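Local coordinates for protein glutamate--tRNA ligase (Elizabethkingia anophelis, PDB 6B1Z) that probably attaches glutamate to its cognate tRNA in an ATP-dependent reaction, as a class I aminoacyl-tRNA synthetase with an anticodon-binding domain, at residues Phe171-Asn182 against Met236-Glu244; Ile223-Leu233 against Pro251-Ile259. All coordinates share one frame; numbering follows the deposited sequence.

Contact 1 of 2, residues Phe171-Asn182 against Met236-Glu244; sequences FKMPLDRIINLN and MALHVLLYE. With EDO (1,2-ethanediol), chain V.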
loop_
_atom_site.group_PDB
_atom_site.type_symbol
_atom_site.label_atom_id
_atom_site.label_comp_id
_atom_site.label_asym_id
_atom_site.label_seq_id
_atom_site.Cartn_x
_atom_site.Cartn_y
_atom_site.Cartn_z
ATOM N N PHE A 171 4.174 33.042 -7.681
ATOM C CA PHE A 171 3.289 33.160 -8.827
ATOM C C PHE A 171 2.347 34.343 -8.619
ATOM O O PHE A 171 1.835 34.540 -7.521
ATOM C CB PHE A 171 2.477 31.873 -8.984
ATOM C CG PHE A 171 1.593 31.863 -10.192
ATOM C CD1 PHE A 171 2.112 31.566 -11.445
ATOM C CD2 PHE A 171 0.232 32.138 -10.071
ATOM C CE1 PHE A 171 1.289 31.535 -12.563
ATOM C CE2 PHE A 171 -0.593 32.113 -11.188
ATOM C CZ PHE A 171 -0.070 31.835 -12.429
ATOM N N LYS A 172 2.109 35.123 -9.677
ATOM C CA LYS A 172 1.171 36.255 -9.600
ATOM C C LYS A 172 -0.208 35.805 -10.082
ATOM O O LYS A 172 -0.486 35.775 -11.287
ATOM C CB LYS A 172 1.694 37.431 -10.412
ATOM C CG LYS A 172 0.879 38.714 -10.238
ATOM C CD LYS A 172 1.484 39.822 -11.094
ATOM C CE LYS A 172 0.705 41.112 -10.959
ATOM N NZ LYS A 172 -0.551 41.071 -11.743
ATOM N N MET A 173 -1.089 35.474 -9.142
ATOM C CA MET A 173 -2.413 34.989 -9.518
ATOM C C MET A 173 -3.162 36.077 -10.275
ATOM O O MET A 173 -3.239 37.217 -9.791
ATOM C CB MET A 173 -3.238 34.588 -8.300
ATOM C CG MET A 173 -3.266 33.121 -8.035
ATOM S SD MET A 173 -4.023 32.174 -9.376
ATOM C CE MET A 173 -3.216 30.616 -8.968
ATOM N N PRO A 174 -3.712 35.772 -11.454
ATOM C CA PRO A 174 -4.524 36.750 -12.184
ATOM C C PRO A 174 -5.706 37.248 -11.363
ATOM O O PRO A 174 -6.231 36.542 -10.499
ATOM C CB PRO A 174 -5.011 35.961 -13.411
ATOM C CG PRO A 174 -3.987 34.880 -13.605
ATOM C CD PRO A 174 -3.474 34.531 -12.223
ATOM N N LEU A 175 -6.115 38.485 -11.656
ATOM C CA LEU A 175 -7.334 39.067 -11.094
ATOM C C LEU A 175 -8.580 38.490 -11.772
ATOM O O LEU A 175 -8.742 38.604 -12.992
ATOM C CB LEU A 175 -7.290 40.587 -11.247
ATOM C CG LEU A 175 -8.549 41.357 -10.795
ATOM C CD1 LEU A 175 -8.839 41.088 -9.328
ATOM C CD2 LEU A 175 -8.418 42.845 -11.057
ATOM N N ASP A 176 -9.469 37.883 -10.972
ATOM C CA ASP A 176 -10.835 37.560 -11.390
ATOM C C ASP A 176 -10.882 36.878 -12.761
ATOM O O ASP A 176 -11.546 37.321 -13.699
ATOM C CB ASP A 176 -11.684 38.839 -11.376
ATOM C CG ASP A 176 -13.171 38.574 -11.574
ATOM O OD1 ASP A 176 -13.607 37.418 -11.432
ATOM O OD2 ASP A 176 -13.919 39.535 -11.898
ATOM N N ARG A 177 -10.155 35.766 -12.863
ATOM C CA ARG A 177 -10.099 34.999 -14.092
ATOM C C ARG A 177 -10.698 33.624 -13.838
ATOM O O ARG A 177 -10.391 32.993 -12.819
ATOM C CB ARG A 177 -8.651 34.902 -14.586
ATOM C CG ARG A 177 -8.527 34.172 -15.910
ATOM C CD ARG A 177 -7.082 34.188 -16.425
ATOM N NE ARG A 177 -6.945 33.187 -17.473
ATOM C CZ ARG A 177 -5.775 32.831 -18.002
ATOM N NH1 ARG A 177 -4.666 33.452 -17.619
ATOM N NH2 ARG A 177 -5.727 31.878 -18.925
ATOM N N ILE A 178 -11.555 33.170 -14.754
ATOM C CA ILE A 178 -12.160 31.845 -14.655
ATOM C C ILE A 178 -11.276 30.849 -15.395
ATOM O O ILE A 178 -11.014 31.015 -16.591
ATOM C CB ILE A 178 -13.583 31.843 -15.224
ATOM C CG1 ILE A 178 -14.456 32.791 -14.418
ATOM C CG2 ILE A 178 -14.144 30.425 -15.208
ATOM C CD1 ILE A 178 -15.812 33.028 -15.030
ATOM N N ILE A 179 -10.805 29.832 -14.682
ATOM C CA ILE A 179 -10.007 28.757 -15.257
ATOM C C ILE A 179 -10.927 27.562 -15.456
ATOM O O ILE A 179 -11.539 27.076 -14.495
ATOM C CB ILE A 179 -8.824 28.394 -14.346
ATOM C CG1 ILE A 179 -8.040 29.643 -13.914
ATOM C CG2 ILE A 179 -7.910 27.400 -15.061
ATOM C CD1 ILE A 179 -7.498 30.470 -15.064
ATOM N N ASN A 180 -11.036 27.078 -16.695
ATOM C CA ASN A 180 -11.860 25.905 -16.993
ATOM C C ASN A 180 -10.956 24.679 -17.066
ATOM O O ASN A 180 -10.100 24.586 -17.955
ATOM C CB ASN A 180 -12.632 26.104 -18.293
ATOM C CG ASN A 180 -13.549 27.307 -18.233
ATOM O OD1 ASN A 180 -14.350 27.441 -17.314
ATOM N ND2 ASN A 180 -13.421 28.202 -19.210
ATOM N N LEU A 181 -11.139 23.754 -16.121
ATOM C CA LEU A 181 -10.313 22.563 -15.974
ATOM C C LEU A 181 -11.059 21.324 -16.459
ATOM O O LEU A 181 -12.292 21.274 -16.488
ATOM C CB LEU A 181 -9.884 22.383 -14.511
ATOM C CG LEU A 181 -9.019 23.563 -14.038
ATOM C CD1 LEU A 181 -8.790 23.526 -12.549
ATOM C CD2 LEU A 181 -7.689 23.568 -14.775
ATOM N N ASN A 182 -10.292 20.321 -16.872
ATOM C CA ASN A 182 -10.868 19.074 -17.365
ATOM C C ASN A 182 -9.991 17.944 -16.856
ATOM O O ASN A 182 -8.845 17.807 -17.297
ATOM C CB ASN A 182 -10.936 19.070 -18.894
ATOM C CG ASN A 182 -11.761 17.929 -19.446
ATOM O OD1 ASN A 182 -12.195 17.052 -18.714
ATOM N ND2 ASN A 182 -11.998 17.950 -20.754
ATOM N N MET A 236 -4.452 22.239 -9.209
ATOM C CA MET A 236 -4.472 21.989 -10.644
ATOM C C MET A 236 -4.571 23.287 -11.448
ATOM O O MET A 236 -3.917 23.421 -12.492
ATOM C CB MET A 236 -5.617 21.037 -10.986
ATOM C CG MET A 236 -5.621 20.620 -12.443
ATOM S SD MET A 236 -7.011 19.515 -12.779
ATOM C CE MET A 236 -6.921 19.429 -14.560
ATOM N N ALA A 237 -5.387 24.246 -10.991
ATOM C CA ALA A 237 -5.488 25.515 -11.708
ATOM C C ALA A 237 -4.138 26.218 -11.770
ATOM O O ALA A 237 -3.729 26.705 -12.830
ATOM C CB ALA A 237 -6.542 26.413 -11.044
ATOM N N LEU A 238 -3.418 26.271 -10.640
ATOM C CA LEU A 238 -2.067 26.820 -10.644
ATOM C C LEU A 238 -1.188 26.112 -11.663
ATOM O O LEU A 238 -0.442 26.752 -12.411
ATOM C CB LEU A 238 -1.451 26.700 -9.247
ATOM C CG LEU A 238 0.044 27.049 -9.174
ATOM C CD1 LEU A 238 0.286 28.546 -9.482
ATOM C CD2 LEU A 238 0.588 26.682 -7.806
ATOM N N HIS A 239 -1.232 24.784 -11.685
ATOM C CA HIS A 239 -0.338 24.056 -12.578
ATOM C C HIS A 239 -0.639 24.364 -14.033
ATOM O O HIS A 239 0.286 24.579 -14.829
ATOM C CB HIS A 239 -0.437 22.561 -12.291
ATOM C CG HIS A 239 -0.027 22.225 -10.895
ATOM N ND1 HIS A 239 -0.434 21.078 -10.239
ATOM C CD2 HIS A 239 0.734 22.915 -10.014
ATOM C CE1 HIS A 239 0.079 21.070 -9.019
ATOM N NE2 HIS A 239 0.808 22.163 -8.864
ATOM N N VAL A 240 -1.923 24.402 -14.395
ATOM C CA VAL A 240 -2.302 24.747 -15.762
ATOM C C VAL A 240 -1.847 26.163 -16.096
ATOM O O VAL A 240 -1.321 26.413 -17.186
ATOM C CB VAL A 240 -3.820 24.549 -15.948
ATOM C CG1 VAL A 240 -4.324 25.203 -17.233
ATOM C CG2 VAL A 240 -4.132 23.051 -15.939
ATOM N N LEU A 241 -1.959 27.091 -15.137
ATOM C CA LEU A 241 -1.498 28.458 -15.371
ATOM C C LEU A 241 0.020 28.525 -15.513
ATOM O O LEU A 241 0.534 29.376 -16.258
ATOM C CB LEU A 241 -1.975 29.381 -14.239
ATOM C CG LEU A 241 -3.451 29.757 -14.313
ATOM C CD1 LEU A 241 -3.877 30.345 -12.953
ATOM C CD2 LEU A 241 -3.655 30.774 -15.440
ATOM N N LEU A 242 0.759 27.652 -14.809
ATOM C CA LEU A 242 2.208 27.644 -14.974
ATOM C C LEU A 242 2.607 27.192 -16.375
ATOM O O LEU A 242 3.526 27.766 -16.968
ATOM C CB LEU A 242 2.857 26.752 -13.912
ATOM C CG LEU A 242 2.865 27.389 -12.514
ATOM C CD1 LEU A 242 3.296 26.336 -11.480
ATOM C CD2 LEU A 242 3.785 28.624 -12.422
ATOM N N TYR A 243 1.942 26.166 -16.919
ATOM C CA TYR A 243 2.243 25.768 -18.296
ATOM C C TYR A 243 1.975 26.927 -19.244
ATOM O O TYR A 243 2.797 27.222 -20.116
ATOM C CB TYR A 243 1.438 24.535 -18.722
ATOM C CG TYR A 243 1.952 23.248 -18.127
ATOM C CD1 TYR A 243 3.068 22.622 -18.649
ATOM C CD2 TYR A 243 1.313 22.665 -17.042
ATOM C CE1 TYR A 243 3.549 21.448 -18.097
ATOM C CE2 TYR A 243 1.790 21.488 -16.475
ATOM C CZ TYR A 243 2.909 20.895 -17.013
ATOM O OH TYR A 243 3.381 19.723 -16.475
ATOM N N GLU A 244 0.866 27.638 -19.038
ATOM C CA GLU A 244 0.581 28.815 -19.855
ATOM C C GLU A 244 1.681 29.864 -19.720
ATOM O O GLU A 244 2.134 30.441 -20.722
ATOM C CB GLU A 244 -0.773 29.396 -19.459
ATOM C CG GLU A 244 -1.154 30.642 -20.250
ATOM C CD GLU A 244 -2.484 31.219 -19.809
ATOM O OE1 GLU A 244 -3.361 30.454 -19.368
ATOM O OE2 GLU A 244 -2.653 32.449 -19.898
HETATM C C1 EDO V . 2.639 18.911 -11.941
HETATM O O1 EDO V . 2.448 19.935 -10.962
HETATM C C2 EDO V . 1.698 19.159 -13.107
HETATM O O2 EDO V . 2.290 18.653 -14.311
#
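Glu244 OE2 is gripped by both terminal nitrogens of Arg177, at 3.2 Å from NH1 and through a weak bond from NH2, with Tyr111 adding a weak hydrogen bond. The salt bridge is shortest at OE1, whose syn lone pair takes Arg177 NH2 at 2.8 Å. The guanidinium meets the carboxylate end-on, the two planes turned 51° apart, and Leu241 CD2 lies over one guanidinium face, 3.6 Å from NH1. Inward from this ion pair the contact is apolar. Leu241 sends CD2 on to Ile179 CD1 (3.9 Å) and CD1 to Met173 SD (4.0 Å). The Phe171 ring reaches the helix because chi1 of -176° swings CG to the far side of CB from the backbone N: Leu238 CD1 sits over one face in a CH-pi contact, 3.8 Å from the centroid, and Leu242 CD2 approaches Phe171 CD1 obliquely at 3.5 Å. At the other end Leu181 straddles the first helical turn, CD1 against Ala237 and CD2 against Val240 CG2 (3.8 Å). Strand 178-182 crosses helix 236-244 at 101° and pairs antiparallel with strand 187-192. The contact joins this hairpin to the connecting helix of a beta-alpha-beta unit in the class I synthetase catalytic domain.

Contact 2 of 2, residues Ile223-Leu233 against Pro251-Ile259; sequences ITHVIRGEEWL and PEFAHLSLI. With EDO (1,2-ethanediol), chain R; FMT (formic acid), chain C.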
loop_
_atom_site.group_PDB
_atom_site.type_symbol
_atom_site.label_atom_id
_atom_site.label_comp_id
_atom_site.label_asym_id
_atom_site.label_seq_id
_atom_site.Cartn_x
_atom_site.Cartn_y
_atom_site.Cartn_z
ATOM N N ILE A 223 6.159 14.047 -20.246
ATOM C CA ILE A 223 5.044 13.354 -19.604
ATOM C C ILE A 223 3.743 13.710 -20.314
ATOM O O ILE A 223 3.473 14.884 -20.612
ATOM C CB ILE A 223 4.982 13.723 -18.115
ATOM C CG1 ILE A 223 6.270 13.288 -17.401
ATOM C CG2 ILE A 223 3.739 13.114 -17.442
ATOM C CD1 ILE A 223 6.593 11.796 -17.546
ATOM N N THR A 224 2.925 12.695 -20.591
ATOM C CA THR A 224 1.643 12.907 -21.263
ATOM C C THR A 224 0.444 12.866 -20.321
ATOM O O THR A 224 -0.573 13.517 -20.602
ATOM C CB THR A 224 1.438 11.859 -22.363
ATOM O OG1 THR A 224 1.393 10.546 -21.791
ATOM C CG2 THR A 224 2.560 11.923 -23.405
ATOM N N HIS A 225 0.525 12.098 -19.236
ATOM C CA HIS A 225 -0.600 11.904 -18.329
ATOM C C HIS A 225 -0.075 11.948 -16.908
ATOM O O HIS A 225 0.788 11.134 -16.540
ATOM C CB HIS A 225 -1.310 10.568 -18.580
ATOM C CG HIS A 225 -1.959 10.463 -19.923
ATOM N ND1 HIS A 225 -1.241 10.254 -21.081
ATOM C CD2 HIS A 225 -3.261 10.525 -20.292
ATOM C CE1 HIS A 225 -2.072 10.195 -22.106
ATOM N NE2 HIS A 225 -3.305 10.347 -21.653
ATOM N N VAL A 226 -0.595 12.882 -16.119
ATOM C CA VAL A 226 -0.248 13.026 -14.708
ATOM C C VAL A 226 -1.369 12.377 -13.906
ATOM O O VAL A 226 -2.484 12.904 -13.854
ATOM C CB VAL A 226 -0.067 14.502 -14.325
ATOM C CG1 VAL A 226 0.080 14.669 -12.823
ATOM C CG2 VAL A 226 1.138 15.078 -15.052
ATOM N N ILE A 227 -1.068 11.242 -13.280
ATOM C CA ILE A 227 -2.008 10.490 -12.458
ATOM C C ILE A 227 -1.573 10.664 -11.016
ATOM O O ILE A 227 -0.442 10.309 -10.667
ATOM C CB ILE A 227 -2.031 9.004 -12.839
ATOM C CG1 ILE A 227 -2.378 8.813 -14.318
ATOM C CG2 ILE A 227 -3.001 8.249 -11.927
ATOM C CD1 ILE A 227 -2.201 7.377 -14.854
ATOM N N ARG A 228 -2.447 11.220 -10.180
ATOM C CA ARG A 228 -2.030 11.548 -8.818
ATOM C C ARG A 228 -3.250 11.664 -7.911
ATOM O O ARG A 228 -4.395 11.616 -8.369
ATOM C CB ARG A 228 -1.199 12.836 -8.806
ATOM C CG ARG A 228 -1.972 14.068 -9.223
ATOM C CD ARG A 228 -1.029 15.258 -9.416
ATOM N NE ARG A 228 -1.802 16.461 -9.716
ATOM C CZ ARG A 228 -1.284 17.620 -10.120
ATOM N NH1 ARG A 228 0.026 17.741 -10.313
ATOM N NH2 ARG A 228 -2.091 18.649 -10.349
ATOM N N GLY A 229 -2.988 11.826 -6.596
ATOM C CA GLY A 229 -4.072 11.900 -5.630
ATOM C C GLY A 229 -4.805 13.231 -5.630
ATOM O O GLY A 229 -4.266 14.270 -6.016
ATOM N N GLU A 230 -6.049 13.201 -5.127
ATOM C CA GLU A 230 -6.857 14.418 -5.105
ATOM C C GLU A 230 -6.336 15.464 -4.118
ATOM O O GLU A 230 -6.823 16.601 -4.151
ATOM C CB GLU A 230 -8.323 14.095 -4.811
ATOM C CG GLU A 230 -8.611 13.666 -3.394
ATOM C CD GLU A 230 -10.108 13.587 -3.084
ATOM O OE1 GLU A 230 -10.869 14.517 -3.446
ATOM O OE2 GLU A 230 -10.516 12.599 -2.447
ATOM N N GLU A 231 -5.350 15.135 -3.273
ATOM C CA GLU A 231 -4.711 16.175 -2.468
ATOM C C GLU A 231 -4.113 17.271 -3.339
ATOM O O GLU A 231 -3.961 18.410 -2.872
ATOM C CB GLU A 231 -3.626 15.578 -1.545
ATOM C CG GLU A 231 -2.324 15.114 -2.208
ATOM C CD GLU A 231 -2.357 13.663 -2.655
ATOM O OE1 GLU A 231 -3.464 13.067 -2.653
ATOM O OE2 GLU A 231 -1.270 13.113 -2.994
ATOM N N TRP A 232 -3.789 16.950 -4.591
ATOM C CA TRP A 232 -3.250 17.902 -5.553
ATOM C C TRP A 232 -4.319 18.654 -6.331
ATOM O O TRP A 232 -3.982 19.618 -7.034
ATOM C CB TRP A 232 -2.354 17.190 -6.569
ATOM C CG TRP A 232 -1.067 16.719 -6.013
ATOM C CD1 TRP A 232 -0.759 15.444 -5.639
ATOM C CD2 TRP A 232 0.109 17.506 -5.785
ATOM N NE1 TRP A 232 0.540 15.390 -5.188
ATOM C CE2 TRP A 232 1.093 16.640 -5.263
ATOM C CE3 TRP A 232 0.425 18.857 -5.974
ATOM C CZ2 TRP A 232 2.368 17.076 -4.919
ATOM C CZ3 TRP A 232 1.704 19.296 -5.630
ATOM C CH2 TRP A 232 2.660 18.396 -5.108
ATOM N N LEU A 233 -5.582 18.227 -6.259
ATOM C CA LEU A 233 -6.602 18.851 -7.098
ATOM C C LEU A 233 -6.765 20.352 -6.860
ATOM O O LEU A 233 -6.963 21.082 -7.847
ATOM C CB LEU A 233 -7.942 18.120 -6.921
ATOM C CG LEU A 233 -9.034 18.480 -7.935
ATOM C CD1 LEU A 233 -8.602 18.166 -9.364
ATOM C CD2 LEU A 233 -10.300 17.705 -7.578
ATOM N N PRO A 251 0.108 18.516 -19.824
ATOM C CA PRO A 251 -0.324 17.121 -19.974
ATOM C C PRO A 251 -1.777 16.988 -19.554
ATOM O O PRO A 251 -2.396 17.928 -19.041
ATOM C CB PRO A 251 0.590 16.360 -19.014
ATOM C CG PRO A 251 0.871 17.364 -17.926
ATOM C CD PRO A 251 0.992 18.694 -18.656
ATOM N N GLU A 252 -2.319 15.791 -19.754
ATOM C CA GLU A 252 -3.623 15.464 -19.183
ATOM C C GLU A 252 -3.457 15.090 -17.716
ATOM O O GLU A 252 -2.394 14.625 -17.298
ATOM C CB GLU A 252 -4.278 14.307 -19.937
ATOM C CG GLU A 252 -4.593 14.647 -21.393
ATOM C CD GLU A 252 -5.356 13.553 -22.084
ATOM O OE1 GLU A 252 -6.475 13.235 -21.628
ATOM O OE2 GLU A 252 -4.830 13.002 -23.072
ATOM N N PHE A 253 -4.518 15.292 -16.936
ATOM C CA PHE A 253 -4.516 14.997 -15.507
ATOM C C PHE A 253 -5.618 14.013 -15.154
ATOM O O PHE A 253 -6.686 14.004 -15.772
ATOM C CB PHE A 253 -4.718 16.271 -14.657
ATOM C CG PHE A 253 -3.592 17.248 -14.757
ATOM C CD1 PHE A 253 -3.552 18.159 -15.805
ATOM C CD2 PHE A 253 -2.583 17.261 -13.812
ATOM C CE1 PHE A 253 -2.506 19.057 -15.914
ATOM C CE2 PHE A 253 -1.532 18.160 -13.915
ATOM C CZ PHE A 253 -1.502 19.062 -14.967
ATOM N N ALA A 254 -5.341 13.182 -14.144
ATOM C CA ALA A 254 -6.334 12.292 -13.543
ATOM C C ALA A 254 -6.114 12.298 -12.040
ATOM O O ALA A 254 -5.038 11.908 -11.578
ATOM C CB ALA A 254 -6.209 10.867 -14.096
ATOM N N HIS A 255 -7.116 12.732 -11.279
ATOM C CA HIS A 255 -6.993 12.869 -9.832
ATOM C C HIS A 255 -7.798 11.775 -9.144
ATOM O O HIS A 255 -9.023 11.702 -9.297
ATOM C CB HIS A 255 -7.434 14.258 -9.378
ATOM C CG HIS A 255 -6.416 15.314 -9.666
ATOM N ND1 HIS A 255 -6.307 15.925 -10.900
ATOM C CD2 HIS A 255 -5.451 15.862 -8.888
ATOM C CE1 HIS A 255 -5.321 16.806 -10.865
ATOM N NE2 HIS A 255 -4.781 16.784 -9.656
ATOM N N LEU A 256 -7.098 10.933 -8.387
ATOM C CA LEU A 256 -7.691 9.788 -7.709
ATOM C C LEU A 256 -8.213 10.182 -6.331
ATOM O O LEU A 256 -7.492 10.786 -5.531
ATOM C CB LEU A 256 -6.641 8.683 -7.585
ATOM C CG LEU A 256 -5.971 8.281 -8.902
ATOM C CD1 LEU A 256 -4.743 7.407 -8.630
ATOM C CD2 LEU A 256 -6.965 7.526 -9.793
ATOM N N SER A 257 -9.458 9.826 -6.050
ATOM C CA SER A 257 -10.062 10.184 -4.772
ATOM C C SER A 257 -9.402 9.410 -3.633
ATOM O O SER A 257 -9.005 8.255 -3.796
ATOM C CB SER A 257 -11.568 9.912 -4.813
ATOM O OG SER A 257 -12.170 10.721 -5.821
ATOM N N LEU A 258 -9.276 10.062 -2.476
ATOM C CA LEU A 258 -8.626 9.429 -1.331
ATOM C C LEU A 258 -9.373 8.168 -0.910
ATOM O O LEU A 258 -10.603 8.105 -0.963
ATOM C CB LEU A 258 -8.558 10.416 -0.159
ATOM C CG LEU A 258 -7.716 11.667 -0.437
ATOM C CD1 LEU A 258 -7.803 12.644 0.732
ATOM C CD2 LEU A 258 -6.274 11.303 -0.725
ATOM N N ILE A 259 -8.605 7.156 -0.505
ATOM C CA ILE A 259 -9.171 5.923 0.030
ATOM C C ILE A 259 -9.871 6.232 1.343
ATOM O O ILE A 259 -9.337 6.950 2.198
ATOM C CB ILE A 259 -8.066 4.874 0.206
ATOM C CG1 ILE A 259 -7.430 4.547 -1.153
ATOM C CG2 ILE A 259 -8.620 3.620 0.893
ATOM C CD1 ILE A 259 -6.133 3.762 -1.078
HETATM C C1 EDO R . -10.054 6.778 -7.243
HETATM O O1 EDO R . -10.740 7.957 -7.701
HETATM C C2 EDO R . -11.089 5.711 -6.912
HETATM O O2 EDO R . -11.818 6.151 -5.756
HETATM C C FMT C . 2.346 15.138 -8.625
HETATM O O1 FMT C . 2.230 13.939 -8.904
HETATM O O2 FMT C . 2.231 16.059 -9.449
HETATM O O HOH W 1 -6.405 10.122 -22.100
HETATM O O HOH W 2 -12.180 10.397 -1.003
#
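Arg228 and His255 run alongside each other in the tightly packed part of the contact, both extending from the sheet face that also carries Val226 and Phe253. Arg228 NH2 makes a weak bond to His255 NE2 (3.3 Å), with guanidinium and imidazole planes 65° apart, while His239 ND1 probably also bonds NH2. Phe253 CE2 covers one guanidinium face, Trp232 CD2 the opposite one, and at the edge NH1 donates to a formate oxygen, O2, at 2.9 Å. That formate, probably from the crystallisation liquor, is also held by Arg15. Leu233 CD1 stands over one face of the His255 ring, 3.6 Å from its centroid, while Asp183 takes the ring's ND1 and so helps to fix its rotation. Strands 225-229 and 252-256 run parallel, as neighbours in a beta-alpha-beta crossover of the Rossmann-like class I catalytic domain. Five backbone bonds tie them from Glu252 N to Leu256 N, the one from Val226 N to Glu252 O being nearly straight (177°). The ladder then runs out through Glu230 N to Leu256 O, and a side chain takes over: Glu230, with CG between its backbone N and carbonyl carbon (chi1 72°), turns OE2 to Leu258 N at 2.8 Å. Arg186 pairs with its OE1. Looser ends flank this middle. Beyond Glu230 a water joins OE2 to Leu258 O, and Glu231 OE1 only brushes Leu258 CD2. At the start of the strands His225 and exposed Glu252 extend together, and a water lies 3.1 Å from both His225 NE2 and Glu252 OE1.

How the contacts relate
Helix 236-246 links the two contacts: it follows strand 225-229 and precedes strand 252-256, the pair joined in contact 2, while contact 1 packs the same helix against 171-182. Contact 1 is the more buried, held mainly by aliphatic and aromatic side chains with one salt bridge at its margin. Contact 2, partly buried, rests mainly on backbone hydrogen bonds, with polar and apolar side chains on the sheet faces and waters at both ends. Their centres are 17 Å apart, yet they touch. His239 ND1 probably hydrogen-bonds Arg228 NH2 at 2.9 Å, Tyr243 packs on Pro251, and Met236 SD lies 3.7 Å from His255 CE1; Met236 serves both contacts, while His239 and Tyr243 face contact 2.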